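Local coordinates for sialidase domain-containing protein (Dyadobacter fermentans, PDB 5HX0), which is of unknown function but has a six-bladed, sialidase-like beta-propeller and may bind or act on carbohydrate, at residues A[166-171]-A[197-202]; A[189-194]-A[236-241]; A[221-226]-A[264-269]. All blocks are in the same frame, centred on the assembly; numbering follows the deposited sequence.

Contact 1. Residues A[166-171]-A[197-202]; sequences VFLGGY and YTAMGE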
loop_
_atom_site.group_PDB
_atom_site.type_symbol
_atom_site.label_atom_id
_atom_site.label_comp_id
_atom_site.label_asym_id
_atom_site.label_seq_id
_atom_site.Cartn_x
_atom_site.Cartn_y
_atom_site.Cartn_z
ATOM N N VAL A 166 11.780 -7.265 -10.915
ATOM C CA VAL A 166 12.464 -8.485 -10.495
ATOM C C VAL A 166 11.541 -9.265 -9.570
ATOM O O VAL A 166 11.044 -8.729 -8.572
ATOM C CB VAL A 166 13.808 -8.178 -9.815
ATOM C CG1 VAL A 166 14.512 -9.475 -9.407
ATOM C CG2 VAL A 166 14.684 -7.351 -10.749
ATOM N N PHE A 167 11.340 -10.535 -9.894
ATOM C CA PHE A 167 10.341 -11.368 -9.232
ATOM C C PHE A 167 10.672 -11.576 -7.752
ATOM O O PHE A 167 11.831 -11.793 -7.379
ATOM C CB PHE A 167 10.274 -12.710 -9.971
ATOM C CG PHE A 167 9.063 -13.543 -9.642
ATOM C CD1 PHE A 167 7.845 -12.954 -9.426
ATOM C CD2 PHE A 167 9.154 -14.930 -9.610
ATOM C CE1 PHE A 167 6.719 -13.738 -9.131
ATOM C CE2 PHE A 167 8.052 -15.715 -9.319
ATOM C CZ PHE A 167 6.833 -15.115 -9.077
ATOM N N LEU A 168 9.650 -11.509 -6.892
ATOM C CA LEU A 168 9.859 -11.802 -5.470
ATOM C C LEU A 168 9.315 -13.154 -5.032
ATOM O O LEU A 168 9.593 -13.575 -3.897
ATOM C CB LEU A 168 9.215 -10.728 -4.582
ATOM C CG LEU A 168 9.769 -9.309 -4.664
ATOM C CD1 LEU A 168 8.807 -8.339 -3.947
ATOM C CD2 LEU A 168 11.170 -9.275 -4.041
ATOM N N GLY A 169 8.524 -13.816 -5.863
ATOM C CA GLY A 169 7.923 -15.053 -5.410
ATOM C C GLY A 169 6.822 -14.813 -4.386
ATOM O O GLY A 169 6.325 -13.698 -4.205
ATOM N N GLY A 170 6.463 -15.893 -3.686
ATOM C CA GLY A 170 5.209 -15.932 -2.973
ATOM C C GLY A 170 5.231 -15.349 -1.563
ATOM O O GLY A 170 6.273 -15.203 -0.917
ATOM N N TYR A 171 4.031 -15.003 -1.096
ATOM C CA TYR A 171 3.778 -14.695 0.305
ATOM C C TYR A 171 2.290 -14.912 0.542
ATOM O O TYR A 171 1.489 -14.802 -0.385
ATOM C CB TYR A 171 4.190 -13.267 0.685
ATOM C CG TYR A 171 4.009 -12.151 -0.344
ATOM C CD1 TYR A 171 2.799 -11.463 -0.473
ATOM C CD2 TYR A 171 5.079 -11.741 -1.118
ATOM C CE1 TYR A 171 2.661 -10.405 -1.384
ATOM C CE2 TYR A 171 4.961 -10.707 -2.028
ATOM C CZ TYR A 171 3.762 -10.043 -2.159
ATOM O OH TYR A 171 3.702 -9.002 -3.059
ATOM N N TYR A 197 16.453 -16.752 -7.415
ATOM C CA TYR A 197 16.518 -15.963 -6.193
ATOM C C TYR A 197 15.587 -14.761 -6.317
ATOM O O TYR A 197 15.354 -14.255 -7.417
ATOM C CB TYR A 197 17.953 -15.478 -5.921
ATOM C CG TYR A 197 18.898 -16.623 -5.619
ATOM C CD1 TYR A 197 19.029 -17.109 -4.323
ATOM C CD2 TYR A 197 19.627 -17.233 -6.628
ATOM C CE1 TYR A 197 19.865 -18.175 -4.028
ATOM C CE2 TYR A 197 20.478 -18.308 -6.345
ATOM C CZ TYR A 197 20.589 -18.767 -5.040
ATOM O OH TYR A 197 21.422 -19.822 -4.732
ATOM N N THR A 198 15.063 -14.299 -5.176
ATOM C CA THR A 198 14.243 -13.090 -5.165
ATOM C C THR A 198 15.092 -11.844 -5.422
ATOM O O THR A 198 16.319 -11.872 -5.382
ATOM C CB THR A 198 13.542 -12.892 -3.822
ATOM O OG1 THR A 198 14.501 -12.449 -2.847
ATOM C CG2 THR A 198 12.865 -14.174 -3.337
ATOM N N ALA A 199 14.409 -10.708 -5.607
ATOM C CA ALA A 199 15.125 -9.448 -5.766
ATOM C C ALA A 199 15.932 -9.064 -4.530
ATOM O O ALA A 199 16.726 -8.117 -4.591
ATOM C CB ALA A 199 14.149 -8.329 -6.096
HETATM N N MSE A 200 15.762 -9.763 -3.417
HETATM C CA MSE A 200 16.488 -9.390 -2.219
HETATM C C MSE A 200 17.465 -10.475 -1.845
HETATM O O MSE A 200 17.972 -10.501 -0.728
HETATM C CB MSE A 200 15.496 -9.091 -1.090
HETATM C CG MSE A 200 14.329 -8.237 -1.614
HETATM SE SE MSE A 200 13.225 -7.420 -0.200
HETATM C CE MSE A 200 11.721 -8.635 -0.393
ATOM N N GLY A 201 17.707 -11.390 -2.782
ATOM C CA GLY A 201 18.739 -12.394 -2.623
ATOM C C GLY A 201 18.343 -13.657 -1.893
ATOM O O GLY A 201 19.221 -14.478 -1.606
ATOM N N GLU A 202 17.068 -13.845 -1.577
ATOM C CA GLU A 202 16.629 -15.063 -0.914
ATOM C C GLU A 202 16.299 -16.118 -1.962
ATOM O O GLU A 202 15.973 -15.796 -3.106
ATOM C CB GLU A 202 15.397 -14.791 -0.048
ATOM C CG GLU A 202 15.525 -13.581 0.869
ATOM C CD GLU A 202 16.122 -13.935 2.222
ATOM O OE1 GLU A 202 15.763 -15.002 2.769
ATOM O OE2 GLU A 202 16.955 -13.150 2.735
HETATM O O HOH W 1 13.652 -13.158 -9.172
#
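F167 of strand 165-175 meets T198 and A199 of a type I turn, T198 to G201, through its carbonyl: A199 N lies 3.3 Å from F167 O, but the N-H...O angle of 129° makes the bond weak, and T198 CA adds a CA-H...O contact to the same oxygen. A water bridges the two backbones. It donates to F167 O at 2.9 Å and to Y197 O at 2.7 Å, so F167 O is reached by both a water and an amide. Beside this polar link the packing is apolar. V166 CG1, anti to the backbone N (chi1 -179°), presses on A199 CB at 3.5 Å. L168 reaches the same methyl with its CD2 branch, 3.7 Å from A199 CB, and that CD2 also touches CE of M200, a selenomethionine bent at chi3, at 3.7 Å. M200 packs as well on F84 of the second subunit. L168 and A199 both lean on A145 of strand 137-145. T198 OG1, between the backbone N and the carbonyl carbon (chi1 74°), accepts from M200 N at 3.0 Å and E202 N at 3.2 Å. This is an ST turn within a type I turn, packed against an inner strand of a propeller blade.

Contact 2. Residues A[189-194]-A[236-241]; sequences PHIEPE and SNHLLI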
loop_
_atom_site.group_PDB
_atom_site.type_symbol
_atom_site.label_atom_id
_atom_site.label_comp_id
_atom_site.label_asym_id
_atom_site.label_seq_id
_atom_site.Cartn_x
_atom_site.Cartn_y
_atom_site.Cartn_z
ATOM N N PRO A 189 7.831 -22.117 1.522
ATOM C CA PRO A 189 9.204 -22.591 1.348
ATOM C C PRO A 189 9.659 -22.377 -0.084
ATOM O O PRO A 189 8.860 -22.354 -1.026
ATOM C CB PRO A 189 9.111 -24.082 1.688
ATOM C CG PRO A 189 7.679 -24.447 1.375
ATOM C CD PRO A 189 6.883 -23.227 1.754
ATOM N N HIS A 190 10.962 -22.204 -0.243
ATOM C CA HIS A 190 11.563 -22.433 -1.547
ATOM C C HIS A 190 11.603 -23.937 -1.801
ATOM O O HIS A 190 11.985 -24.703 -0.918
ATOM C CB HIS A 190 12.973 -21.848 -1.596
ATOM C CG HIS A 190 13.767 -22.326 -2.766
ATOM N ND1 HIS A 190 14.652 -23.379 -2.682
ATOM C CD2 HIS A 190 13.771 -21.929 -4.059
ATOM C CE1 HIS A 190 15.185 -23.596 -3.871
ATOM N NE2 HIS A 190 14.671 -22.728 -4.724
ATOM N N ILE A 191 11.195 -24.372 -2.983
ATOM C CA ILE A 191 11.206 -25.800 -3.291
ATOM C C ILE A 191 12.354 -26.093 -4.250
ATOM O O ILE A 191 12.734 -25.258 -5.082
ATOM C CB ILE A 191 9.856 -26.303 -3.847
ATOM C CG1 ILE A 191 9.423 -25.497 -5.071
ATOM C CG2 ILE A 191 8.784 -26.231 -2.744
ATOM C CD1 ILE A 191 8.342 -26.193 -5.908
ATOM N N GLU A 192 12.924 -27.292 -4.101
ATOM C CA GLU A 192 14.147 -27.659 -4.814
ATOM C C GLU A 192 14.103 -27.424 -6.320
ATOM O O GLU A 192 15.115 -26.967 -6.871
ATOM C CB GLU A 192 14.485 -29.129 -4.508
ATOM C CG GLU A 192 15.829 -29.608 -5.049
ATOM C CD GLU A 192 16.078 -31.091 -4.785
ATOM O OE1 GLU A 192 15.153 -31.779 -4.293
ATOM O OE2 GLU A 192 17.200 -31.569 -5.069
ATOM N N PRO A 193 13.014 -27.701 -7.042
ATOM C CA PRO A 193 13.033 -27.460 -8.498
ATOM C C PRO A 193 13.207 -26.005 -8.900
ATOM O O PRO A 193 13.653 -25.747 -10.022
ATOM C CB PRO A 193 11.671 -27.998 -8.957
ATOM C CG PRO A 193 11.330 -29.033 -7.930
ATOM C CD PRO A 193 11.814 -28.456 -6.636
ATOM N N GLU A 194 12.870 -25.051 -8.037
ATOM C CA GLU A 194 12.904 -23.629 -8.381
ATOM C C GLU A 194 14.337 -23.104 -8.405
ATOM O O GLU A 194 15.054 -23.208 -7.408
ATOM C CB GLU A 194 12.077 -22.836 -7.362
ATOM C CG GLU A 194 12.232 -21.324 -7.445
ATOM C CD GLU A 194 11.662 -20.772 -8.753
ATOM O OE1 GLU A 194 10.464 -21.011 -9.018
ATOM O OE2 GLU A 194 12.408 -20.128 -9.522
ATOM N N SER A 236 7.328 -26.026 -13.989
ATOM C CA SER A 236 6.645 -27.274 -13.667
ATOM C C SER A 236 5.809 -27.062 -12.407
ATOM O O SER A 236 6.000 -26.088 -11.675
ATOM C CB SER A 236 7.657 -28.424 -13.460
ATOM O OG SER A 236 8.615 -28.034 -12.483
ATOM N N ASN A 237 4.880 -27.986 -12.158
ATOM C CA ASN A 237 3.980 -27.924 -11.015
ATOM C C ASN A 237 4.348 -28.990 -9.990
ATOM O O ASN A 237 4.784 -30.098 -10.340
ATOM C CB ASN A 237 2.513 -28.121 -11.433
ATOM C CG ASN A 237 1.908 -26.877 -12.079
ATOM O OD1 ASN A 237 1.248 -26.971 -13.109
ATOM N ND2 ASN A 237 2.142 -25.704 -11.477
ATOM N N HIS A 238 4.127 -28.646 -8.726
ATOM C CA HIS A 238 4.527 -29.439 -7.576
ATOM C C HIS A 238 3.470 -29.253 -6.496
ATOM O O HIS A 238 2.937 -28.154 -6.333
ATOM C CB HIS A 238 5.922 -28.999 -7.100
ATOM C CG HIS A 238 6.933 -29.024 -8.199
ATOM N ND1 HIS A 238 7.669 -30.151 -8.498
ATOM C CD2 HIS A 238 7.249 -28.108 -9.144
ATOM C CE1 HIS A 238 8.431 -29.912 -9.552
ATOM N NE2 HIS A 238 8.192 -28.683 -9.968
ATOM N N LEU A 239 3.139 -30.333 -5.796
ATOM C CA LEU A 239 2.133 -30.280 -4.741
ATOM C C LEU A 239 2.787 -29.978 -3.395
ATOM O O LEU A 239 3.680 -30.713 -2.952
ATOM C CB LEU A 239 1.366 -31.598 -4.663
ATOM C CG LEU A 239 0.307 -31.708 -3.559
ATOM C CD1 LEU A 239 -0.818 -30.709 -3.777
ATOM C CD2 LEU A 239 -0.239 -33.126 -3.492
ATOM N N LEU A 240 2.334 -28.912 -2.745
ATOM C CA LEU A 240 2.641 -28.660 -1.348
ATOM C C LEU A 240 1.444 -29.036 -0.485
ATOM O O LEU A 240 0.289 -28.981 -0.916
ATOM C CB LEU A 240 2.991 -27.195 -1.087
ATOM C CG LEU A 240 4.049 -26.531 -1.965
ATOM C CD1 LEU A 240 4.338 -25.138 -1.454
ATOM C CD2 LEU A 240 5.309 -27.364 -2.009
ATOM N N ILE A 241 1.733 -29.400 0.751
ATOM C CA ILE A 241 0.711 -29.802 1.700
ATOM C C ILE A 241 0.981 -29.100 3.023
ATOM O O ILE A 241 2.131 -29.034 3.473
ATOM C CB ILE A 241 0.716 -31.333 1.869
ATOM C CG1 ILE A 241 0.236 -32.022 0.583
ATOM C CG2 ILE A 241 -0.040 -31.706 3.092
ATOM C CD1 ILE A 241 0.161 -33.532 0.686
#
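H238 of strand 234-242 takes I191 and P193 of the 189-194 loop against its side chain, and can be followed outward atom by atom. Its CB meets I191 CD1 at 3.9 Å. CG, anti to the carbonyl carbon (chi1 -54°), and CD2 are as near to that same methyl, which approaches the ring obliquely. Further out the partner changes to proline. H238 CE1 has P193 CG at 3.4 Å, and H238 NE2 has P193 CB at 3.7 Å. P193 CG stands 3.8 Å from the ring centroid and 27° off the normal, a CH-pi contact over one face, shifted toward the rim. The two nitrogens are both engaged: ND1 bonds Y251 OH, and NE2 donates to S236 OG at 2.6 Å, with the hydroxyl somewhat tilted from the ring plane. S236 OG, accepting from NE2, also bonds D228 OD2, consistent with the serine donating its own proton to the carboxylate. Bonds at both nitrogens would restrict the ring's rotation, with one face turned to the proline.

I191 divides its branches. With CG1 between the backbone N and the carbonyl carbon (chi1 55°), CG2 is left beside the backbone N, where it meets L240 CD2 at 3.7 Å. P189 CG adds a looser touch on L240 CD1 at 4.4 Å. The loop itself turns at I191 to E194, closed by E194 N to I191 O.

The loop, which follows strand 183-186, thus lies over one face of the blade: I191 also rests on A226 of strand 220-229 and Y251 of strand 250-256, the two strands that flank 234-242 in the sheet.

Contact 3. Residues A[221-226]-A[264-269]; sequences LWVVAA and NEASVY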
loop_
_atom_site.group_PDB
_atom_site.type_symbol
_atom_site.label_atom_id
_atom_site.label_comp_id
_atom_site.label_asym_id
_atom_site.label_seq_id
_atom_site.Cartn_x
_atom_site.Cartn_y
_atom_site.Cartn_z
ATOM N N LEU A 221 -4.096 -28.624 0.393
ATOM C CA LEU A 221 -3.382 -28.944 -0.836
ATOM C C LEU A 221 -3.138 -27.664 -1.621
ATOM O O LEU A 221 -4.032 -26.831 -1.745
ATOM C CB LEU A 221 -4.213 -29.905 -1.690
ATOM C CG LEU A 221 -4.700 -31.136 -0.948
ATOM C CD1 LEU A 221 -5.684 -31.906 -1.807
ATOM C CD2 LEU A 221 -3.501 -31.992 -0.598
ATOM N N TRP A 222 -1.940 -27.525 -2.180
ATOM C CA TRP A 222 -1.596 -26.327 -2.945
ATOM C C TRP A 222 -0.651 -26.745 -4.057
ATOM O O TRP A 222 0.454 -27.224 -3.777
ATOM C CB TRP A 222 -0.931 -25.279 -2.048
ATOM C CG TRP A 222 -0.736 -23.937 -2.689
ATOM C CD1 TRP A 222 -1.333 -23.458 -3.823
ATOM C CD2 TRP A 222 0.141 -22.902 -2.222
ATOM N NE1 TRP A 222 -0.886 -22.178 -4.090
ATOM C CE2 TRP A 222 0.015 -21.814 -3.116
ATOM C CE3 TRP A 222 1.011 -22.790 -1.124
ATOM C CZ2 TRP A 222 0.724 -20.628 -2.950
ATOM C CZ3 TRP A 222 1.715 -21.619 -0.956
ATOM C CH2 TRP A 222 1.575 -20.548 -1.865
ATOM N N VAL A 223 -1.065 -26.583 -5.310
ATOM C CA VAL A 223 -0.172 -26.880 -6.431
ATOM C C VAL A 223 0.512 -25.588 -6.868
ATOM O O VAL A 223 -0.146 -24.653 -7.344
ATOM C CB VAL A 223 -0.921 -27.541 -7.591
ATOM C CG1 VAL A 223 0.019 -27.728 -8.802
ATOM C CG2 VAL A 223 -1.496 -28.885 -7.134
ATOM N N VAL A 224 1.835 -25.547 -6.720
ATOM C CA VAL A 224 2.621 -24.340 -6.963
ATOM C C VAL A 224 3.426 -24.505 -8.246
ATOM O O VAL A 224 3.587 -25.601 -8.784
ATOM C CB VAL A 224 3.566 -23.992 -5.791
ATOM C CG1 VAL A 224 2.779 -23.679 -4.511
ATOM C CG2 VAL A 224 4.590 -25.124 -5.570
ATOM N N ALA A 225 3.928 -23.382 -8.741
ATOM C CA ALA A 225 4.732 -23.342 -9.948
ATOM C C ALA A 225 6.185 -23.143 -9.563
ATOM O O ALA A 225 6.488 -22.529 -8.538
ATOM C CB ALA A 225 4.283 -22.200 -10.870
ATOM N N ALA A 226 7.090 -23.658 -10.394
ATOM C CA ALA A 226 8.511 -23.419 -10.166
ATOM C C ALA A 226 9.217 -23.322 -11.509
ATOM O O ALA A 226 8.921 -24.095 -12.428
ATOM C CB ALA A 226 9.143 -24.525 -9.301
ATOM N N ASN A 264 2.146 -23.939 -15.329
ATOM C CA ASN A 264 2.273 -22.843 -14.372
ATOM C C ASN A 264 1.020 -22.740 -13.509
ATOM O O ASN A 264 0.936 -23.409 -12.470
ATOM C CB ASN A 264 2.624 -21.508 -15.081
ATOM C CG ASN A 264 1.842 -21.269 -16.387
ATOM O OD1 ASN A 264 0.615 -21.173 -16.376
ATOM N ND2 ASN A 264 2.558 -21.109 -17.496
ATOM N N GLU A 265 0.031 -21.947 -13.912
ATOM C CA GLU A 265 -1.124 -21.711 -13.033
ATOM C C GLU A 265 -1.969 -22.977 -12.884
ATOM O O GLU A 265 -2.297 -23.635 -13.874
ATOM C CB GLU A 265 -1.957 -20.560 -13.596
ATOM C CG GLU A 265 -1.164 -19.302 -13.555
ATOM C CD GLU A 265 -1.836 -18.146 -14.246
ATOM O OE1 GLU A 265 -2.776 -18.356 -15.046
ATOM O OE2 GLU A 265 -1.406 -17.012 -13.993
ATOM N N ALA A 266 -2.306 -23.332 -11.646
ATOM C CA ALA A 266 -2.945 -24.615 -11.374
ATOM C C ALA A 266 -3.923 -24.464 -10.225
ATOM O O ALA A 266 -3.583 -23.859 -9.204
ATOM C CB ALA A 266 -1.895 -25.677 -11.019
ATOM N N SER A 267 -5.125 -25.015 -10.387
ATOM C CA SER A 267 -6.073 -25.167 -9.285
ATOM C C SER A 267 -6.151 -26.634 -8.893
ATOM O O SER A 267 -6.147 -27.511 -9.760
ATOM C CB SER A 267 -7.464 -24.656 -9.675
ATOM O OG SER A 267 -7.510 -23.228 -9.635
ATOM N N VAL A 268 -6.233 -26.908 -7.598
ATOM C CA VAL A 268 -6.216 -28.281 -7.117
ATOM C C VAL A 268 -7.575 -28.597 -6.511
ATOM O O VAL A 268 -8.313 -27.698 -6.089
ATOM C CB VAL A 268 -5.058 -28.531 -6.121
ATOM C CG1 VAL A 268 -5.304 -27.831 -4.754
ATOM C CG2 VAL A 268 -4.789 -30.047 -5.971
ATOM N N TYR A 269 -7.918 -29.886 -6.493
ATOM C CA TYR A 269 -9.240 -30.329 -6.070
ATOM C C TYR A 269 -9.138 -31.750 -5.515
ATOM O O TYR A 269 -8.349 -32.557 -6.007
ATOM C CB TYR A 269 -10.214 -30.249 -7.270
ATOM C CG TYR A 269 -11.627 -30.655 -6.936
ATOM C CD1 TYR A 269 -12.461 -29.787 -6.249
ATOM C CD2 TYR A 269 -12.124 -31.905 -7.313
ATOM C CE1 TYR A 269 -13.760 -30.156 -5.915
ATOM C CE2 TYR A 269 -13.438 -32.286 -6.994
ATOM C CZ TYR A 269 -14.242 -31.393 -6.282
ATOM O OH TYR A 269 -15.533 -31.712 -5.924
HETATM O O HOH W 2 -3.313 -25.052 -6.261
#
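N264 O, with A225 CB 3.9 Å from it across the contact, is gripped by two side-chain amides, N237 ND2 and N208 ND2; N208 ND2 also bonds V223 O and N237 ND2 also bonds V224 O, so each asparagine links the two strands. A water accepts from V223 N at 2.9 Å and lies 3.2 Å from A266 O, to which it may donate. Direct backbone pairing is absent: the short strand axes run antiparallel at 177° but come no closer than 6.3 Å, wider than strands joined in a sheet. Instead L221 and V223 face V268 and A266, and A225 CB lies against N264. V223 CG1 touches A266 CB at 3.6 Å, while V223 CG2, beside the backbone N, meets V268 CG2 at 3.7 Å, the two valines crossing at a slant. V268 CG1, between its own N and carbonyl carbon (chi1 71°), turns to L221 and lies 3.4 Å from L221 O. The chemistry implies a seam between strands of successive propeller blades: apolar side chains, alanine and valine chiefly, lie between the backbones, and N264 O, V223 O and V223 N are bonded by asparagine side chains or water rather than by sheet pairing.

How the contacts relate
From the N terminus, strand 165-175 opens contact 1, and the chain passes strand 183-186 before residues 189-194 open contact 2. Residues 197-202 then close contact 1, so the two cross, their loop segments separated by a couple of residues. Strand 220-229 opens contact 3, strand 234-242 closes contact 2, and strand 262-270 closes contact 3: contact 2 also crosses contact 3, while contacts 1 and 3 stand in series. Contacts 2 and 3, centres 9 Å apart, each have one strand in the same sheet, 234-242 beside 220-229, with a probable L240 N to W222 O bond. Contact 1 ties the interblade linker to its own blade, contact 2 to the next, and contact 3 joins that blade to its successor.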